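Side-chain contacts in chemotaxis operon protein (CheX) (Borrelia burgdorferi, PDB 3HZH), which probably dephosphorylates the phosphorylated response regulator CheY during chemotaxis: residues S25-L28 with R29-L33; E95-K98 with E99-A103; G109-I112 with A113-V117. All coordinates share one frame; numbering follows the deposited sequence.

In the fold
The three contacts lie on two helices and come in series along the chain. Contact 1 is at the C-terminal end of helix 17-31. Contacts 2 and 3 share helix 97-118: contact 2 covers its N-terminal start and contact 3 lies near its other end, with centres 21 Å apart and no touch. Contact 1 lies against contact 3, their centres 12 Å apart, through Val-27 and Met-31 on Ile-111, Ile-112 and Asn-115. Contact 3 also packs on strands 66-72 and 127-135 of the antiparallel sheet. All three contacts reach the other protein in the assembly, so both helices help form that interface, consistent with a response-regulator phosphatase.

Contact 1 of 3, residues S25-L28 with R29-L33; sequences SSVL and RDMLL
Arg-29 meets Ser-25 one turn back, in the regular alpha-helical spacing of the last turns of helix 17-31. Its backbone N donates to Ser-25 O at 3.1 Å in a fairly straight bond (N-H...O 164°). The side chain starts beside the same carbonyl. With CG opposite the carbonyl carbon of its own residue (chi1 -63°), Arg-29 CG comes within 3.0 Å of Ser-25 O, a close approach. From CG the chain runs extended to NE. Ser-25 turns its OG back to Leu-21 O.

Asp-30 N donates to Ser-26 O at 3.1 Å, and weakly to Val-27 O. A water adds a second link on the exposed side. It donates to Ser-26 O at 2.8 Å and to Asp-30 OD1 at 3.3 Å, so Ser-26 O takes both an amide and a water.

Met-31, a selenomethionine, sends its N to Val-27 O at 2.8 Å. The two side chains lie side by side and point the same way, with Met-31 SE 3.5 Å from Val-27 CG1. Both rest on Ile-111 of helix 97-118, and Met-31 also packs on an apolar side chain of the other protein.

Leu-32 is the first residue to leave helical geometry, and its side chain packs on Val-80 and Leu-84 of helix 74-85. Its N still donates to Leu-28 O, at 2.9 Å.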
ATOM      1  N   SER B  25     -13.210  -7.092  -2.692  1.00 25.40           N
ATOM      2  CA  SER B  25     -13.982  -6.581  -3.815  1.00 26.58           C
ATOM      3  C   SER B  25     -13.856  -5.066  -3.934  1.00 27.09           C
ATOM      4  O   SER B  25     -13.640  -4.533  -5.022  1.00 27.25           O
ATOM      5  CB  SER B  25     -15.450  -6.975  -3.650  1.00 25.90           C
ATOM      6  OG  SER B  25     -16.029  -6.360  -2.514  1.00 30.10           O
ATOM      7  N   SER B  26     -13.966  -4.386  -2.800  1.00 27.95           N
ATOM      8  CA  SER B  26     -13.886  -2.935  -2.735  1.00 29.24           C
ATOM      9  C   SER B  26     -12.555  -2.382  -3.254  1.00 29.96           C
ATOM     10  O   SER B  26     -12.533  -1.430  -4.043  1.00 26.92           O
ATOM     11  CB  SER B  26     -14.108  -2.483  -1.290  1.00 33.11           C
ATOM     12  OG  SER B  26     -14.374  -1.097  -1.219  1.00 40.72           O
ATOM     13  N   VAL B  27     -11.445  -2.970  -2.815  1.00 27.84           N
ATOM     14  CA  VAL B  27     -10.131  -2.509  -3.257  1.00 26.22           C
ATOM     15  C   VAL B  27      -9.852  -2.767  -4.739  1.00 25.51           C
ATOM     16  O   VAL B  27      -9.340  -1.887  -5.436  1.00 26.07           O
ATOM     17  CB  VAL B  27      -8.991  -3.142  -2.427  1.00 25.60           C
ATOM     18  CG1 VAL B  27      -7.640  -2.692  -2.971  1.00 25.56           C
ATOM     19  CG2 VAL B  27      -9.114  -2.733  -0.975  1.00 26.03           C
ATOM     20  N   LEU B  28     -10.165  -3.966  -5.222  1.00 26.05           N
ATOM     21  CA  LEU B  28      -9.928  -4.281  -6.629  1.00 26.65           C
ATOM     22  C   LEU B  28     -10.718  -3.330  -7.539  1.00 29.75           C
ATOM     23  O   LEU B  28     -10.183  -2.802  -8.521  1.00 26.46           O
ATOM     24  CB  LEU B  28     -10.305  -5.740  -6.929  1.00 25.51           C
ATOM     25  CG  LEU B  28      -9.465  -6.837  -6.258  1.00 24.87           C
ATOM     26  CD1 LEU B  28     -10.044  -8.207  -6.591  1.00 25.88           C
ATOM     27  CD2 LEU B  28      -8.022  -6.746  -6.729  1.00 24.93           C
ATOM     28  N   ARG B  29     -11.983  -3.105  -7.204  1.00 32.90           N
ATOM     29  CA  ARG B  29     -12.825  -2.213  -7.995  1.00 38.15           C
ATOM     30  C   ARG B  29     -12.331  -0.775  -7.972  1.00 38.10           C
ATOM     31  O   ARG B  29     -12.484  -0.039  -8.947  1.00 35.65           O
ATOM     32  CB  ARG B  29     -14.258  -2.247  -7.483  1.00 45.24           C
ATOM     33  CG  ARG B  29     -14.913  -3.590  -7.616  1.00 54.73           C
ATOM     34  CD  ARG B  29     -16.350  -3.519  -7.182  1.00 61.61           C
ATOM     35  NE  ARG B  29     -17.012  -4.794  -7.392  1.00 64.27           N
ATOM     36  CZ  ARG B  29     -18.306  -5.005  -7.184  1.00 67.21           C
ATOM     37  NH1 ARG B  29     -19.094  -4.024  -6.760  1.00 67.90           N
ATOM     38  NH2 ARG B  29     -18.805  -6.214  -7.382  1.00 67.80           N
ATOM     39  N   ASP B  30     -11.737  -0.376  -6.856  1.00 39.09           N
ATOM     40  CA  ASP B  30     -11.248   0.981  -6.707  1.00 41.87           C
ATOM     41  C   ASP B  30      -9.888   1.180  -7.379  1.00 38.97           C
ATOM     42  O   ASP B  30      -9.597   2.266  -7.873  1.00 37.32           O
ATOM     43  CB  ASP B  30     -11.146   1.329  -5.220  1.00 54.17           C
ATOM     44  CG  ASP B  30     -11.651   2.726  -4.911  1.00 65.19           C
ATOM     45  OD1 ASP B  30     -12.852   2.983  -5.144  1.00 71.82           O
ATOM     46  OD2 ASP B  30     -10.854   3.562  -4.435  1.00 71.14           O
HETATM   47  N   MSE B  31      -9.062   0.136  -7.404  1.00 35.22           N
HETATM   48  CA  MSE B  31      -7.734   0.246  -8.007  1.00 36.05           C
HETATM   49  C   MSE B  31      -7.747  -0.019  -9.519  1.00 38.88           C
HETATM   50  O   MSE B  31      -7.392   0.858 -10.306  1.00 38.62           O
HETATM   51  CB  MSE B  31      -6.739  -0.705  -7.318  1.00 30.52           C
HETATM   52  CG  MSE B  31      -6.637  -0.526  -5.798  1.00 32.74           C
HETATM   53 SE   MSE B  31      -5.152  -1.261  -5.011  1.00 32.80          SE
HETATM   54  CE  MSE B  31      -3.872  -0.119  -5.650  1.00 31.04           C
ATOM     55  N   LEU B  32      -8.135  -1.229  -9.913  1.00 42.41           N
ATOM     56  CA  LEU B  32      -8.220  -1.588 -11.327  1.00 48.11           C
ATOM     57  C   LEU B  32      -9.507  -0.977 -11.805  1.00 51.91           C
ATOM     58  O   LEU B  32     -10.566  -1.388 -11.352  1.00 52.56           O
ATOM     59  CB  LEU B  32      -8.385  -3.093 -11.517  1.00 45.71           C
ATOM     60  CG  LEU B  32      -7.344  -4.167 -11.281  1.00 46.00           C
ATOM     61  CD1 LEU B  32      -8.089  -5.481 -11.119  1.00 44.38           C
ATOM     62  CD2 LEU B  32      -6.349  -4.227 -12.438  1.00 42.85           C
ATOM     63  N   LEU B  33      -9.451  -0.019 -12.714  1.00 56.68           N
ATOM     64  CA  LEU B  33     -10.700   0.538 -13.180  1.00 61.05           C
ATOM     65  C   LEU B  33     -11.055  -0.035 -14.542  1.00 62.10           C
ATOM     66  O   LEU B  33     -10.747   0.547 -15.579  1.00 63.51           O
ATOM     67  CB  LEU B  33     -10.638   2.064 -13.216  1.00 63.04           C
ATOM     68  CG  LEU B  33     -10.387   2.728 -11.855  1.00 64.30           C
ATOM     69  CD1 LEU B  33     -10.404   4.236 -12.032  1.00 65.16           C
ATOM     70  CD2 LEU B  33     -11.449   2.306 -10.844  1.00 64.89           C
TER
HETATM   71  O   HOH W   1     -14.689   0.317  -4.584  1.00 43.57           O

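Contact 2 of 3, residues E95-K98 with E99-A103; sequences EETK and EMVAA
Glu-95 touches Glu-99 through its backbone: Glu-95 O lies 4.0 Å from Glu-99 CB. This is the start of helix 97-118. Glu-96 holds the N-cap position. Its O accepts Met-100 N at 3.1 Å, with the donor well above the carbonyl plane (40° out of it). Its N is bonded to Asp-94 OD1.

Thr-97 opens the helix proper. Its O accepts Val-101 N at 2.7 Å, and Val-101 CG2 also sits 3.0 Å from that oxygen. The methyls meet too: Thr-97 CG2 is 3.8 Å from Val-101 CG2, the two side chains crossing at a slant. Thr-97 CG2 lies anti to the backbone N, which leaves OG1 (chi1 -71°) on the other branch, bonded to Asp-94 OD2. Both residues also pack on Leu-78 of helix 74-85.

Lys-98 O accepts Ala-102 N at 3.0 Å in a nearly straight bond (168°). Its side chain bends away and makes a cation-pi contact with Tyr-136.

Asp-94 thus ties the N-cap residue and the first helical residue, through Glu-96 N and Thr-97 OG1. Glu-96 OE1 and Glu-99 OE1 stay 6.2 Å apart, and the helix N-terminus would probably favour both negative charges.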
ATOM      1  N   GLU B  95      13.623  -7.595 -16.785  1.00 59.35           N
ATOM      2  CA  GLU B  95      14.172  -7.308 -15.471  1.00 63.76           C
ATOM      3  C   GLU B  95      13.696  -6.131 -14.657  1.00 61.15           C
ATOM      4  O   GLU B  95      14.047  -5.981 -13.480  1.00 61.94           O
ATOM      5  CB  GLU B  95      15.665  -7.203 -15.634  1.00 74.03           C
ATOM      6  CG  GLU B  95      16.362  -8.420 -15.202  1.00 87.40           C
ATOM      7  CD  GLU B  95      17.311  -8.078 -14.107  1.00 94.22           C
ATOM      8  OE1 GLU B  95      17.131  -6.992 -13.514  1.00 97.35           O
ATOM      9  OE2 GLU B  95      18.218  -8.881 -13.827  1.00 97.25           O
ATOM     10  N   GLU B  96      12.919  -5.277 -15.292  1.00 56.23           N
ATOM     11  CA  GLU B  96      12.430  -4.113 -14.618  1.00 51.96           C
ATOM     12  C   GLU B  96      10.903  -4.100 -14.721  1.00 45.72           C
ATOM     13  O   GLU B  96      10.226  -3.461 -13.919  1.00 41.29           O
ATOM     14  CB  GLU B  96      13.181  -2.904 -15.198  1.00 57.33           C
ATOM     15  CG  GLU B  96      12.458  -1.815 -15.921  1.00 65.33           C
ATOM     16  CD  GLU B  96      13.452  -0.729 -16.324  1.00 71.07           C
ATOM     17  OE1 GLU B  96      14.517  -0.645 -15.668  1.00 73.10           O
ATOM     18  OE2 GLU B  96      13.175   0.047 -17.261  1.00 72.75           O
ATOM     19  N   THR B  97      10.362  -4.855 -15.677  1.00 40.58           N
ATOM     20  CA  THR B  97       8.906  -4.985 -15.788  1.00 37.47           C
ATOM     21  C   THR B  97       8.540  -5.932 -14.645  1.00 36.51           C
ATOM     22  O   THR B  97       7.534  -5.754 -13.961  1.00 34.93           O
ATOM     23  CB  THR B  97       8.453  -5.657 -17.106  1.00 35.83           C
ATOM     24  OG1 THR B  97       8.670  -4.766 -18.207  1.00 35.00           O
ATOM     25  CG2 THR B  97       6.961  -6.025 -17.028  1.00 34.47           C
ATOM     26  N   LYS B  98       9.390  -6.936 -14.448  1.00 36.20           N
ATOM     27  CA  LYS B  98       9.201  -7.922 -13.395  1.00 37.94           C
ATOM     28  C   LYS B  98       9.242  -7.220 -12.040  1.00 38.00           C
ATOM     29  O   LYS B  98       8.507  -7.581 -11.120  1.00 38.32           O
ATOM     30  CB  LYS B  98      10.322  -8.949 -13.448  1.00 39.49           C
ATOM     31  CG  LYS B  98      10.227 -10.041 -12.409  1.00 43.58           C
ATOM     32  CD  LYS B  98      11.616 -10.490 -12.013  1.00 46.13           C
ATOM     33  CE  LYS B  98      11.612 -11.906 -11.512  1.00 46.62           C
ATOM     34  NZ  LYS B  98      11.257 -12.831 -12.631  1.00 47.43           N
ATOM     35  N   GLU B  99      10.112  -6.218 -11.933  1.00 36.93           N
ATOM     36  CA  GLU B  99      10.283  -5.450 -10.710  1.00 36.19           C
ATOM     37  C   GLU B  99       8.996  -4.688 -10.407  1.00 33.80           C
ATOM     38  O   GLU B  99       8.471  -4.751  -9.296  1.00 31.10           O
ATOM     39  CB  GLU B  99      11.434  -4.455 -10.880  1.00 44.70           C
ATOM     40  CG  GLU B  99      12.295  -4.205  -9.642  1.00 53.31           C
ATOM     41  CD  GLU B  99      12.306  -2.748  -9.193  1.00 58.88           C
ATOM     42  OE1 GLU B  99      12.203  -1.848 -10.054  1.00 61.32           O
ATOM     43  OE2 GLU B  99      12.453  -2.503  -7.974  1.00 60.39           O
HETATM   44  N   MSE B 100       8.483  -3.969 -11.400  1.00 30.16           N
HETATM   45  CA  MSE B 100       7.270  -3.200 -11.184  1.00 29.75           C
HETATM   46  C   MSE B 100       6.055  -4.108 -11.028  1.00 28.18           C
HETATM   47  O   MSE B 100       5.156  -3.787 -10.262  1.00 25.39           O
HETATM   48  CB  MSE B 100       7.049  -2.190 -12.317  1.00 30.78           C
HETATM   49  CG  MSE B 100       5.930  -1.179 -12.035  1.00 32.08           C
HETATM   50 SE   MSE B 100       6.238  -0.134 -10.559  1.00 32.88          SE
HETATM   51  CE  MSE B 100       7.801   0.641 -11.030  1.00 33.24           C
ATOM     52  N   VAL B 101       6.026  -5.237 -11.744  1.00 27.29           N
ATOM     53  CA  VAL B 101       4.904  -6.176 -11.628  1.00 27.48           C
ATOM     54  C   VAL B 101       4.784  -6.643 -10.177  1.00 27.46           C
ATOM     55  O   VAL B 101       3.709  -6.567  -9.572  1.00 25.52           O
ATOM     56  CB  VAL B 101       5.089  -7.420 -12.544  1.00 27.17           C
ATOM     57  CG1 VAL B 101       4.101  -8.514 -12.156  1.00 29.69           C
ATOM     58  CG2 VAL B 101       4.848  -7.035 -13.997  1.00 28.87           C
ATOM     59  N   ALA B 102       5.902  -7.116  -9.628  1.00 25.06           N
ATOM     60  CA  ALA B 102       5.952  -7.588  -8.250  1.00 24.23           C
ATOM     61  C   ALA B 102       5.529  -6.498  -7.272  1.00 23.92           C
ATOM     62  O   ALA B 102       4.654  -6.710  -6.433  1.00 25.23           O
ATOM     63  CB  ALA B 102       7.364  -8.064  -7.906  1.00 23.74           C
ATOM     64  N   ALA B 103       6.149  -5.330  -7.392  1.00 21.81           N
ATOM     65  CA  ALA B 103       5.857  -4.201  -6.504  1.00 22.88           C
ATOM     66  C   ALA B 103       4.410  -3.732  -6.562  1.00 21.44           C
ATOM     67  O   ALA B 103       3.857  -3.275  -5.556  1.00 20.24           O
ATOM     68  CB  ALA B 103       6.784  -3.039  -6.823  1.00 22.63           C
TER

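Contact 3 of 3, residues G109-I112 with A113-V117; sequences GNII and AGNFV
The later part of helix 97-118 carries this contact, where Gly-109 meets Ala-113. Ala-113 N donates to Gly-109 O at 2.9 Å in an almost straight bond (171°). The methyl follows the same carbonyl, with Ala-113 CB 3.3 Å from Gly-109 O. That methyl packs against the sheet, on Ile-68 and Ile-129.

Gly-114 N donates to Asn-110 O at 2.8 Å. The side chain of Asn-110 comes within about 4 Å of a bound magnesium ion and packs on a modified side chain of the other protein. This place is consistent with the asparagine of the Glu-x-x-Asn signature of CheC-like phosphatases, thought in this family to position the water that attacks the phosphorylated aspartate of CheY.

In the fold, the helix packs on the antiparallel sheet, with helix 17-31 packed beside it. Ile-111 and Asn-115 face helix 17-31, where Asn-115 also touches Val-27. Asn-115 N donates to Ile-111 O at 3.0 Å, and their side chains run side by side in the same direction. Ile-111 CG2 is anti to its own backbone N, next to the carbonyl carbon. There it lies alongside the amide, 4.1 Å from Asn-115 OD1, a loose contact. Asn-115 also packs on the backbone of the other protein.

Ile-112 O accepts Phe-116 N at 2.8 Å, and Phe-116 CB sits 3.3 Å from the same oxygen. The ring of Phe-116 leads away from Ile-112: CG is anti to the backbone N (chi1 170°), and the side chain packs on Ile-68. Ile-112 rests on Ile-70 of the same strand.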
ATOM      1  N   GLY B 109      -2.020  -6.331  -2.577  1.00 23.38           N
ATOM      2  CA  GLY B 109      -2.224  -7.228  -1.446  1.00 24.72           C
ATOM      3  C   GLY B 109      -2.205  -6.462  -0.135  1.00 24.77           C
ATOM      4  O   GLY B 109      -3.062  -6.655   0.733  1.00 24.30           O
ATOM      5  N   ASN B 110      -1.213  -5.588  -0.006  1.00 22.36           N
ATOM      6  CA  ASN B 110      -1.051  -4.747   1.168  1.00 22.29           C
ATOM      7  C   ASN B 110      -2.295  -3.888   1.425  1.00 22.50           C
ATOM      8  O   ASN B 110      -2.729  -3.714   2.576  1.00 21.55           O
ATOM      9  CB  ASN B 110       0.168  -3.837   0.980  1.00 22.46           C
ATOM     10  CG  ASN B 110       0.312  -2.830   2.099  1.00 24.39           C
ATOM     11  OD1 ASN B 110       0.489  -1.631   1.839  1.00 22.08           O
ATOM     12  ND2 ASN B 110       0.261  -3.293   3.335  1.00 23.96           N
ATOM     13  N   ILE B 111      -2.877  -3.356   0.357  1.00 20.94           N
ATOM     14  CA  ILE B 111      -4.048  -2.505   0.515  1.00 22.43           C
ATOM     15  C   ILE B 111      -5.289  -3.308   0.886  1.00 22.58           C
ATOM     16  O   ILE B 111      -6.077  -2.871   1.726  1.00 21.33           O
ATOM     17  CB  ILE B 111      -4.261  -1.646  -0.754  1.00 25.02           C
ATOM     18  CG1 ILE B 111      -3.009  -0.776  -0.963  1.00 22.95           C
ATOM     19  CG2 ILE B 111      -5.503  -0.755  -0.603  1.00 23.11           C
ATOM     20  CD1 ILE B 111      -2.971  -0.009  -2.279  1.00 23.59           C
ATOM     21  N   ILE B 112      -5.463  -4.482   0.278  1.00 22.38           N
ATOM     22  CA  ILE B 112      -6.608  -5.326   0.614  1.00 20.42           C
ATOM     23  C   ILE B 112      -6.481  -5.713   2.091  1.00 22.29           C
ATOM     24  O   ILE B 112      -7.403  -5.509   2.874  1.00 21.34           O
ATOM     25  CB  ILE B 112      -6.642  -6.620  -0.234  1.00 21.89           C
ATOM     26  CG1 ILE B 112      -6.948  -6.278  -1.702  1.00 21.01           C
ATOM     27  CG2 ILE B 112      -7.666  -7.590   0.338  1.00 19.45           C
ATOM     28  CD1 ILE B 112      -6.905  -7.485  -2.658  1.00 20.50           C
ATOM     29  N   ALA B 113      -5.318  -6.240   2.462  1.00 21.41           N
ATOM     30  CA  ALA B 113      -5.064  -6.660   3.839  1.00 22.94           C
ATOM     31  C   ALA B 113      -5.204  -5.537   4.862  1.00 22.16           C
ATOM     32  O   ALA B 113      -5.748  -5.751   5.945  1.00 21.20           O
ATOM     33  CB  ALA B 113      -3.678  -7.279   3.952  1.00 22.34           C
ATOM     34  N   GLY B 114      -4.709  -4.350   4.521  1.00 22.88           N
ATOM     35  CA  GLY B 114      -4.793  -3.224   5.429  1.00 25.77           C
ATOM     36  C   GLY B 114      -6.224  -2.772   5.639  1.00 29.15           C
ATOM     37  O   GLY B 114      -6.657  -2.553   6.776  1.00 28.50           O
ATOM     38  N   ASN B 115      -6.964  -2.617   4.547  1.00 29.44           N
ATOM     39  CA  ASN B 115      -8.356  -2.216   4.647  1.00 32.11           C
ATOM     40  C   ASN B 115      -9.128  -3.285   5.404  1.00 30.80           C
ATOM     41  O   ASN B 115     -10.035  -2.973   6.185  1.00 27.85           O
ATOM     42  CB  ASN B 115      -8.950  -1.993   3.254  1.00 40.06           C
ATOM     43  CG  ASN B 115      -8.965  -0.529   2.860  1.00 49.26           C
ATOM     44  OD1 ASN B 115      -8.844  -0.179   1.684  1.00 53.02           O
ATOM     45  ND2 ASN B 115      -9.116   0.339   3.848  1.00 55.16           N
ATOM     46  N   PHE B 116      -8.756  -4.544   5.188  1.00 28.36           N
ATOM     47  CA  PHE B 116      -9.408  -5.655   5.878  1.00 26.87           C
ATOM     48  C   PHE B 116      -9.222  -5.559   7.400  1.00 26.39           C
ATOM     49  O   PHE B 116     -10.199  -5.488   8.151  1.00 24.85           O
ATOM     50  CB  PHE B 116      -8.852  -6.992   5.378  1.00 25.97           C
ATOM     51  CG  PHE B 116      -9.284  -8.172   6.204  1.00 26.31           C
ATOM     52  CD1 PHE B 116     -10.629  -8.534   6.283  1.00 26.15           C
ATOM     53  CD2 PHE B 116      -8.346  -8.902   6.930  1.00 25.58           C
ATOM     54  CE1 PHE B 116     -11.035  -9.611   7.076  1.00 24.08           C
ATOM     55  CE2 PHE B 116      -8.737  -9.978   7.728  1.00 27.26           C
ATOM     56  CZ  PHE B 116     -10.089 -10.336   7.800  1.00 27.21           C
ATOM     57  N   VAL B 117      -7.977  -5.548   7.866  1.00 24.52           N
ATOM     58  CA  VAL B 117      -7.753  -5.467   9.304  1.00 24.71           C
ATOM     59  C   VAL B 117      -8.275  -4.157   9.899  1.00 26.12           C
ATOM     60  O   VAL B 117      -8.555  -4.086  11.096  1.00 26.89           O
ATOM     61  CB  VAL B 117      -6.257  -5.648   9.677  1.00 23.95           C
ATOM     62  CG1 VAL B 117      -5.782  -7.014   9.231  1.00 23.81           C
ATOM     63  CG2 VAL B 117      -5.412  -4.550   9.048  1.00 24.28           C
TER